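Local atomic coordinates of protein yciO (Escherichia coli, PDB entry 1K7J), a protein that is of unknown function but belongs to the SUA5 family of YrdC-like proteins and probably binds double-stranded RNA. Residues 3-8 against 21-26; 30-35 against 130-135; 181-186 against 200-205. One frame throughout, in Å; residues are numbered along the deposited sequence.

The three contacts follow one another along the chain, each closing before the next opens, so none nests within or crosses another. Interaction 1 closes the N-terminal loop, setting strand 3-6 against the last turn of helix 14-25. The chain runs on into strand 30-34, where interaction 2 closes a much longer loop by bringing in helix 127-136. These two touch, Val21 packing on Ala135 and Val24 on Ile30, where both reach the same sheet. Interaction 3 closes the C-terminal loop, folding residues 200-205 back over strand 183-186. Its centre lies about 30 Å from that of interaction 1, on the opposite side of the chain's centre, though all three reach the same mixed sheet.

Interaction 1: residues 3-8 against 21-26; sequences QFFYIH and VEIVRK
Ile23 and Gln3 make the closest approach between the N-terminal strand and the end of the first helix, and they do so by van der Waals contact alone. The methyl CD1 of Ile23 lies 3.4 Å from OE1 of Gln3, the two side chains crossing obliquely. Both side chains stretch to get there. In Ile23, CD1 stands anti to CA (chi2 168°), which carries the methyl straight out from the helix, while Gln3 runs on extended beyond CG (chi2 -180°) and offers OE1 of its amide. The same methyl marks the purely apolar part of the contact, with CZ of Phe5 at 4.4 Å from Ile23 CD1. One branch of one residue thus bridges an exposed amide and a buried ring, and the area involved is small.

Polar bonds lie within the helix end or go outside the two segments; none joins strand to helix. At the end of the helix, Lys26 N donates to Glu22 O over 3.1 Å, and Lys26 NZ faces Glu22 OE2 in a long salt bridge of 3.9 Å. Beside it the guanidinium of Arg25 lies with one face over CG1 of Val21 and gives a hydrogen bond from NH2 to Leu136 O. The ring-to-ring contact of the strand lies on its other face, where CE1 of Phe4 rests above the rim of the Tyr6 ring.

Strand 3-6 is an outermost strand, bonded through its backbone to the parallel strand 170-173, and helix 14-25 carries the chain over that strand to strand 30-34, a beta-alpha-beta crossover. Phe5 and Ile7 look into this helix, touching Gln19 and Leu16, whereas Phe4 and Tyr6 turn to helix 157-164, leaving the strand packed between helices on its two faces.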
loop_
_atom_site.group_PDB
_atom_site.type_symbol
_atom_site.label_atom_id
_atom_site.label_comp_id
_atom_site.label_asym_id
_atom_site.label_seq_id
_atom_site.Cartn_x
_atom_site.Cartn_y
_atom_site.Cartn_z
ATOM N N GLN A 3 10.701 10.251 -12.767
ATOM C CA GLN A 3 11.385 11.272 -11.992
ATOM C C GLN A 3 11.927 10.506 -10.790
ATOM O O GLN A 3 11.427 9.424 -10.468
ATOM C CB GLN A 3 10.411 12.363 -11.548
ATOM C CG GLN A 3 10.182 13.432 -12.605
ATOM C CD GLN A 3 9.216 14.508 -12.151
ATOM O OE1 GLN A 3 8.003 14.381 -12.311
ATOM N NE2 GLN A 3 9.752 15.574 -11.570
ATOM N N PHE A 4 12.945 11.050 -10.133
ATOM C CA PHE A 4 13.563 10.384 -8.989
ATOM C C PHE A 4 13.803 11.414 -7.884
ATOM O O PHE A 4 14.603 12.338 -8.048
ATOM C CB PHE A 4 14.887 9.744 -9.443
ATOM C CG PHE A 4 15.456 8.739 -8.478
ATOM C CD1 PHE A 4 16.469 9.093 -7.594
ATOM C CD2 PHE A 4 14.989 7.427 -8.465
ATOM C CE1 PHE A 4 17.013 8.155 -6.715
ATOM C CE2 PHE A 4 15.525 6.483 -7.589
ATOM C CZ PHE A 4 16.538 6.847 -6.714
ATOM N N PHE A 5 13.097 11.258 -6.767
ATOM C CA PHE A 5 13.217 12.183 -5.642
ATOM C C PHE A 5 13.960 11.586 -4.460
ATOM O O PHE A 5 13.675 10.468 -4.044
ATOM C CB PHE A 5 11.841 12.597 -5.102
ATOM C CG PHE A 5 11.021 13.445 -6.033
ATOM C CD1 PHE A 5 11.535 13.925 -7.232
ATOM C CD2 PHE A 5 9.711 13.769 -5.689
ATOM C CE1 PHE A 5 10.751 14.716 -8.074
ATOM C CE2 PHE A 5 8.923 14.554 -6.521
ATOM C CZ PHE A 5 9.445 15.029 -7.717
ATOM N N TYR A 6 14.899 12.344 -3.906
ATOM C CA TYR A 6 15.623 11.909 -2.721
ATOM C C TYR A 6 14.911 12.606 -1.575
ATOM O O TYR A 6 15.046 13.816 -1.402
ATOM C CB TYR A 6 17.076 12.371 -2.770
ATOM C CG TYR A 6 17.960 11.526 -3.646
ATOM C CD1 TYR A 6 18.478 10.314 -3.185
ATOM C CD2 TYR A 6 18.290 11.938 -4.934
ATOM C CE1 TYR A 6 19.309 9.538 -3.987
ATOM C CE2 TYR A 6 19.118 11.170 -5.744
ATOM C CZ TYR A 6 19.626 9.973 -5.264
ATOM O OH TYR A 6 20.463 9.226 -6.058
ATOM N N ILE A 7 14.136 11.853 -0.803
ATOM C CA ILE A 7 13.410 12.439 0.316
ATOM C C ILE A 7 13.915 11.886 1.647
ATOM O O ILE A 7 14.049 10.673 1.814
ATOM C CB ILE A 7 11.888 12.174 0.182
ATOM C CG1 ILE A 7 11.379 12.763 -1.140
ATOM C CG2 ILE A 7 11.139 12.782 1.363
ATOM C CD1 ILE A 7 9.873 12.649 -1.342
ATOM N N HIS A 8 14.213 12.782 2.584
ATOM C CA HIS A 8 14.692 12.377 3.904
ATOM C C HIS A 8 13.610 11.498 4.525
ATOM O O HIS A 8 12.465 11.914 4.658
ATOM C CB HIS A 8 14.944 13.619 4.761
ATOM C CG HIS A 8 16.045 14.489 4.239
ATOM N ND1 HIS A 8 16.169 15.820 4.577
ATOM C CD2 HIS A 8 17.077 14.214 3.408
ATOM C CE1 HIS A 8 17.229 16.327 3.975
ATOM N NE2 HIS A 8 17.799 15.375 3.259
ATOM N N VAL A 21 2.665 14.156 -4.655
ATOM C CA VAL A 21 1.211 14.071 -4.599
ATOM C C VAL A 21 0.574 14.678 -5.851
ATOM O O VAL A 21 -0.448 14.189 -6.334
ATOM C CB VAL A 21 0.667 14.766 -3.327
ATOM C CG1 VAL A 21 -0.845 14.939 -3.420
ATOM C CG2 VAL A 21 1.012 13.928 -2.102
ATOM N N GLU A 22 1.173 15.736 -6.388
ATOM C CA GLU A 22 0.615 16.344 -7.588
ATOM C C GLU A 22 0.725 15.364 -8.755
ATOM O O GLU A 22 -0.154 15.307 -9.615
ATOM C CB GLU A 22 1.332 17.653 -7.921
ATOM C CG GLU A 22 0.655 18.435 -9.034
ATOM C CD GLU A 22 -0.852 18.548 -8.838
ATOM O OE1 GLU A 22 -1.285 19.062 -7.782
ATOM O OE2 GLU A 22 -1.604 18.116 -9.742
ATOM N N ILE A 23 1.806 14.591 -8.779
ATOM C CA ILE A 23 1.997 13.597 -9.827
ATOM C C ILE A 23 0.902 12.537 -9.687
ATOM O O ILE A 23 0.321 12.094 -10.679
ATOM C CB ILE A 23 3.399 12.950 -9.721
ATOM C CG1 ILE A 23 4.456 13.972 -10.156
ATOM C CG2 ILE A 23 3.468 11.683 -10.569
ATOM C CD1 ILE A 23 5.890 13.580 -9.832
ATOM N N VAL A 24 0.613 12.140 -8.450
ATOM C CA VAL A 24 -0.433 11.153 -8.197
ATOM C C VAL A 24 -1.800 11.699 -8.626
ATOM O O VAL A 24 -2.582 10.999 -9.268
ATOM C CB VAL A 24 -0.485 10.769 -6.693
ATOM C CG1 VAL A 24 -1.734 9.929 -6.395
ATOM C CG2 VAL A 24 0.766 9.992 -6.321
ATOM N N ARG A 25 -2.079 12.953 -8.281
ATOM C CA ARG A 25 -3.359 13.564 -8.631
ATOM C C ARG A 25 -3.576 13.657 -10.136
ATOM O O ARG A 25 -4.712 13.625 -10.607
ATOM C CB ARG A 25 -3.476 14.952 -7.985
ATOM C CG ARG A 25 -3.838 14.877 -6.506
ATOM C CD ARG A 25 -3.744 16.221 -5.796
ATOM N NE ARG A 25 -4.232 16.114 -4.422
ATOM C CZ ARG A 25 -3.980 16.995 -3.458
ATOM N NH1 ARG A 25 -3.234 18.065 -3.703
ATOM N NH2 ARG A 25 -4.483 16.808 -2.244
ATOM N N LYS A 26 -2.487 13.754 -10.890
ATOM C CA LYS A 26 -2.578 13.843 -12.343
ATOM C C LYS A 26 -2.685 12.471 -13.000
ATOM O O LYS A 26 -2.662 12.361 -14.225
ATOM C CB LYS A 26 -1.373 14.601 -12.903
ATOM C CG LYS A 26 -1.365 16.079 -12.552
ATOM C CD LYS A 26 -0.146 16.773 -13.130
ATOM C CE LYS A 26 -0.178 18.269 -12.864
ATOM N NZ LYS A 26 -1.352 18.918 -13.518
#

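Interaction 2: residues 30-35 against 130-135; sequences IVYPTD and QALLEA
Leu132 drops a single methyl onto strand 30-34, and almost all of the contact gathers there. Its CD1 lies 3.7 Å from CB of Tyr32 and 3.8 Å from Tyr32 CD2, so the methyl is lodged where the phenol ring joins its stem. Tyr32 CG sits between its own backbone N and carbonyl carbon (chi1 64°), a rotamer in which the ring passes obliquely by the leucine methyl, which meets CB and the near side of the ring. The distant hydroxyl is held by a hydrogen bond with Ser142 OG, which satisfies the polar end of a buried side chain. Packing slackens toward Ile30, whose CD1 is 4.5 Å from Leu132 CD1. On the outer side of the helix the character changes altogether: Glu134 is exposed and forms a salt bridge with Arg70, while Gln130 NE2 donates to the carbonyls of Arg70 and Pro124. Leu132 also touches Ala20 and Ile172, and Ile30 touches Val24, so the inner side is enclosed by helix 14-25 and strand 170-173 as well. A helix seated through its apolar side on one face of a mixed sheet, its polar side turned outward, is the layered alpha/beta architecture of this YrdC-like fold.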
loop_
_atom_site.group_PDB
_atom_site.type_symbol
_atom_site.label_atom_id
_atom_site.label_comp_id
_atom_site.label_asym_id
_atom_site.label_seq_id
_atom_site.Cartn_x
_atom_site.Cartn_y
_atom_site.Cartn_z
ATOM N N ILE A 30 3.453 5.894 -8.977
ATOM C CA ILE A 30 4.689 6.137 -8.251
ATOM C C ILE A 30 5.135 4.955 -7.409
ATOM O O ILE A 30 4.355 4.050 -7.111
ATOM C CB ILE A 30 4.561 7.356 -7.303
ATOM C CG1 ILE A 30 3.714 6.987 -6.078
ATOM C CG2 ILE A 30 3.924 8.529 -8.043
ATOM C CD1 ILE A 30 3.673 8.071 -5.015
ATOM N N VAL A 31 6.413 4.970 -7.051
ATOM C CA VAL A 31 6.991 3.956 -6.189
ATOM C C VAL A 31 7.374 4.751 -4.950
ATOM O O VAL A 31 8.052 5.777 -5.047
ATOM C CB VAL A 31 8.254 3.316 -6.800
ATOM C CG1 VAL A 31 8.954 2.445 -5.756
ATOM C CG2 VAL A 31 7.872 2.471 -8.009
ATOM N N TYR A 32 6.920 4.303 -3.789
ATOM C CA TYR A 32 7.234 5.008 -2.557
ATOM C C TYR A 32 7.561 4.045 -1.427
ATOM O O TYR A 32 7.115 2.901 -1.419
ATOM C CB TYR A 32 6.072 5.921 -2.148
ATOM C CG TYR A 32 4.783 5.212 -1.800
ATOM C CD1 TYR A 32 3.949 4.697 -2.794
ATOM C CD2 TYR A 32 4.377 5.090 -0.473
ATOM C CE1 TYR A 32 2.733 4.079 -2.468
ATOM C CE2 TYR A 32 3.171 4.479 -0.139
ATOM C CZ TYR A 32 2.353 3.979 -1.138
ATOM O OH TYR A 32 1.142 3.405 -0.804
ATOM N N PRO A 33 8.345 4.505 -0.448
ATOM C CA PRO A 33 8.728 3.659 0.681
ATOM C C PRO A 33 7.661 3.516 1.758
ATOM O O PRO A 33 6.903 4.447 2.014
ATOM C CB PRO A 33 9.963 4.368 1.220
ATOM C CG PRO A 33 9.592 5.819 1.027
ATOM C CD PRO A 33 9.006 5.823 -0.371
ATOM N N THR A 34 7.602 2.336 2.374
ATOM C CA THR A 34 6.685 2.095 3.486
ATOM C C THR A 34 7.540 1.424 4.554
ATOM O O THR A 34 8.725 1.164 4.335
ATOM C CB THR A 34 5.512 1.138 3.133
ATOM O OG1 THR A 34 5.987 -0.213 3.069
ATOM C CG2 THR A 34 4.878 1.527 1.806
ATOM N N ASP A 35 6.948 1.148 5.708
ATOM C CA ASP A 35 7.673 0.494 6.791
ATOM C C ASP A 35 8.015 -0.951 6.423
ATOM O O ASP A 35 8.924 -1.545 7.002
ATOM C CB ASP A 35 6.824 0.500 8.057
ATOM C CG ASP A 35 5.440 -0.053 7.816
ATOM O OD1 ASP A 35 4.570 0.717 7.359
ATOM O OD2 ASP A 35 5.232 -1.262 8.058
ATOM N N GLN A 130 3.306 8.434 5.402
ATOM C CA GLN A 130 2.317 9.207 6.137
ATOM C C GLN A 130 2.186 10.617 5.563
ATOM O O GLN A 130 1.080 11.144 5.446
ATOM C CB GLN A 130 2.684 9.273 7.619
ATOM C CG GLN A 130 2.198 8.069 8.419
ATOM C CD GLN A 130 0.684 8.014 8.504
ATOM O OE1 GLN A 130 0.036 9.017 8.792
ATOM N NE2 GLN A 130 0.116 6.838 8.265
ATOM N N ALA A 131 3.312 11.219 5.188
ATOM C CA ALA A 131 3.295 12.564 4.623
ATOM C C ALA A 131 2.554 12.576 3.285
ATOM O O ALA A 131 1.780 13.491 3.002
ATOM C CB ALA A 131 4.726 13.081 4.443
ATOM N N LEU A 132 2.790 11.558 2.461
ATOM C CA LEU A 132 2.118 11.472 1.170
ATOM C C LEU A 132 0.605 11.383 1.366
ATOM O O LEU A 132 -0.166 12.071 0.689
ATOM C CB LEU A 132 2.612 10.244 0.391
ATOM C CG LEU A 132 4.047 10.292 -0.147
ATOM C CD1 LEU A 132 4.445 8.921 -0.693
ATOM C CD2 LEU A 132 4.153 11.352 -1.238
ATOM N N LEU A 133 0.177 10.539 2.299
ATOM C CA LEU A 133 -1.247 10.370 2.557
ATOM C C LEU A 133 -1.871 11.639 3.119
ATOM O O LEU A 133 -2.972 12.016 2.732
ATOM C CB LEU A 133 -1.472 9.190 3.503
ATOM C CG LEU A 133 -1.056 7.844 2.898
ATOM C CD1 LEU A 133 -1.176 6.753 3.949
ATOM C CD2 LEU A 133 -1.918 7.528 1.673
ATOM N N GLU A 134 -1.166 12.306 4.027
ATOM C CA GLU A 134 -1.682 13.542 4.605
ATOM C C GLU A 134 -1.911 14.580 3.510
ATOM O O GLU A 134 -2.926 15.276 3.502
ATOM C CB GLU A 134 -0.703 14.105 5.637
ATOM C CG GLU A 134 -1.249 15.300 6.406
ATOM C CD GLU A 134 -0.230 15.893 7.361
ATOM O OE1 GLU A 134 0.476 15.115 8.039
ATOM O OE2 GLU A 134 -0.141 17.137 7.442
ATOM N N ALA A 135 -0.966 14.683 2.582
ATOM C CA ALA A 135 -1.081 15.649 1.496
ATOM C C ALA A 135 -2.151 15.248 0.484
ATOM O O ALA A 135 -2.861 16.106 -0.046
ATOM C CB ALA A 135 0.267 15.810 0.798
#

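Interaction 3: residues 181-186 against 200-205; sequences PTTVID and GDVKPF
Thr183 and Gly200 join a beta-hairpin strand to the C-terminal tail, which then forms an Asx turn running into a short 3-10 segment. The hydrogen bond between them is short: Thr183 OG1 donates to Gly200 O over 2.5 Å, in the carbonyl plane and on a lone pair, with a C=O...O angle of 121°. OG1 stands anti to the carbonyl carbon of Thr183 (chi1 -76°), which turns the hydroxyl to Gly200 and CG2 to Val202. That hydroxyl also accepts from Gly198 N, so two bonds fix its rotation. A valine in place of Thr183 would probably leave both the Gly200 carbonyl and the Gly198 amide without this buried partner.

Apolar contacts continue up the strand. Thr183 CG2 meets Val202 CG1 at 3.9 Å, the two side chains crossing near a right angle. Ile185 then lies on Phe205 in a CH-pi contact, its CG1 4.0 Å from the ring centroid and only 9° off the normal, while the ring makes an edge-to-face contact with Tyr97, on the next strand of the sheet.

Within the tail, Phe205 N bonds to Val202 O over 2.9 Å. The Asx turn closes with Lys203 N donating to Asp201 OD1 over 3.0 Å, from above the carboxylate plane.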
loop_
_atom_site.group_PDB
_atom_site.type_symbol
_atom_site.label_atom_id
_atom_site.label_comp_id
_atom_site.label_asym_id
_atom_site.label_seq_id
_atom_site.Cartn_x
_atom_site.Cartn_y
_atom_site.Cartn_z
ATOM N N PRO A 181 7.788 -8.471 3.524
ATOM C CA PRO A 181 6.520 -7.772 3.287
ATOM C C PRO A 181 5.647 -7.744 4.536
ATOM O O PRO A 181 6.013 -8.300 5.573
ATOM C CB PRO A 181 5.895 -8.587 2.162
ATOM C CG PRO A 181 6.313 -9.983 2.525
ATOM C CD PRO A 181 7.779 -9.803 2.891
ATOM N N THR A 182 4.499 -7.083 4.441
ATOM C CA THR A 182 3.584 -7.019 5.573
ATOM C C THR A 182 2.987 -8.393 5.850
ATOM O O THR A 182 2.964 -9.271 4.982
ATOM C CB THR A 182 2.379 -6.095 5.304
ATOM O OG1 THR A 182 1.668 -6.577 4.158
ATOM C CG2 THR A 182 2.819 -4.662 5.074
ATOM N N THR A 183 2.517 -8.576 7.075
ATOM C CA THR A 183 1.837 -9.808 7.422
ATOM C C THR A 183 0.415 -9.517 6.963
ATOM O O THR A 183 -0.143 -8.462 7.281
ATOM C CB THR A 183 1.873 -10.055 8.931
ATOM O OG1 THR A 183 3.181 -10.515 9.286
ATOM C CG2 THR A 183 0.827 -11.090 9.343
ATOM N N VAL A 184 -0.156 -10.429 6.187
ATOM C CA VAL A 184 -1.505 -10.235 5.678
ATOM C C VAL A 184 -2.482 -11.095 6.463
ATOM O O VAL A 184 -2.333 -12.314 6.534
ATOM C CB VAL A 184 -1.586 -10.598 4.178
ATOM C CG1 VAL A 184 -2.994 -10.355 3.653
ATOM C CG2 VAL A 184 -0.578 -9.771 3.391
ATOM N N ILE A 185 -3.474 -10.442 7.062
ATOM C CA ILE A 185 -4.488 -11.128 7.851
ATOM C C ILE A 185 -5.859 -10.878 7.238
ATOM O O ILE A 185 -6.238 -9.731 7.018
ATOM C CB ILE A 185 -4.542 -10.592 9.300
ATOM C CG1 ILE A 185 -3.160 -10.662 9.957
ATOM C CG2 ILE A 185 -5.562 -11.399 10.108
ATOM C CD1 ILE A 185 -2.626 -12.064 10.141
ATOM N N ASP A 186 -6.592 -11.946 6.951
ATOM C CA ASP A 186 -7.940 -11.804 6.411
ATOM C C ASP A 186 -8.825 -11.761 7.653
ATOM O O ASP A 186 -8.823 -12.701 8.450
ATOM C CB ASP A 186 -8.310 -13.008 5.546
ATOM C CG ASP A 186 -9.681 -12.863 4.901
ATOM O OD1 ASP A 186 -10.615 -12.383 5.580
ATOM O OD2 ASP A 186 -9.830 -13.241 3.719
ATOM N N GLY A 200 4.761 -8.167 10.617
ATOM C CA GLY A 200 3.888 -8.211 11.776
ATOM C C GLY A 200 3.728 -9.566 12.444
ATOM O O GLY A 200 3.641 -10.594 11.777
ATOM N N ASP A 201 3.686 -9.559 13.773
ATOM C CA ASP A 201 3.525 -10.782 14.559
ATOM C C ASP A 201 2.151 -11.389 14.259
ATOM O O ASP A 201 1.140 -10.690 14.289
ATOM C CB ASP A 201 3.642 -10.434 16.048
ATOM C CG ASP A 201 3.633 -11.656 16.956
ATOM O OD1 ASP A 201 3.566 -12.801 16.463
ATOM O OD2 ASP A 201 3.695 -11.457 18.187
ATOM N N VAL A 202 2.108 -12.685 13.969
ATOM C CA VAL A 202 0.833 -13.336 13.669
ATOM C C VAL A 202 0.072 -13.764 14.923
ATOM O O VAL A 202 -1.146 -13.941 14.892
ATOM C CB VAL A 202 1.028 -14.590 12.777
ATOM C CG1 VAL A 202 1.675 -14.197 11.457
ATOM C CG2 VAL A 202 1.882 -15.626 13.500
ATOM N N LYS A 203 0.792 -13.906 16.029
ATOM C CA LYS A 203 0.195 -14.363 17.278
ATOM C C LYS A 203 -1.079 -13.685 17.770
ATOM O O LYS A 203 -1.994 -14.362 18.246
ATOM C CB LYS A 203 1.250 -14.348 18.386
ATOM C CG LYS A 203 2.363 -15.347 18.140
ATOM C CD LYS A 203 3.391 -15.328 19.253
ATOM C CE LYS A 203 4.502 -16.316 18.976
ATOM N NZ LYS A 203 4.001 -17.715 18.889
ATOM N N PRO A 204 -1.166 -12.349 17.672
ATOM C CA PRO A 204 -2.383 -11.674 18.143
ATOM C C PRO A 204 -3.646 -12.096 17.394
ATOM O O PRO A 204 -4.764 -11.857 17.855
ATOM C CB PRO A 204 -2.062 -10.193 17.929
ATOM C CG PRO A 204 -0.558 -10.148 18.027
ATOM C CD PRO A 204 -0.151 -11.368 17.251
ATOM N N PHE A 205 -3.458 -12.731 16.243
ATOM C CA PHE A 205 -4.571 -13.162 15.404
ATOM C C PHE A 205 -4.709 -14.673 15.409
ATOM O O PHE A 205 -5.654 -15.215 14.833
ATOM C CB PHE A 205 -4.326 -12.687 13.972
ATOM C CG PHE A 205 -4.012 -11.229 13.873
ATOM C CD1 PHE A 205 -5.033 -10.295 13.730
ATOM C CD2 PHE A 205 -2.698 -10.779 13.982
ATOM C CE1 PHE A 205 -4.756 -8.932 13.699
ATOM C CE2 PHE A 205 -2.408 -9.415 13.953
ATOM C CZ PHE A 205 -3.439 -8.490 13.812
#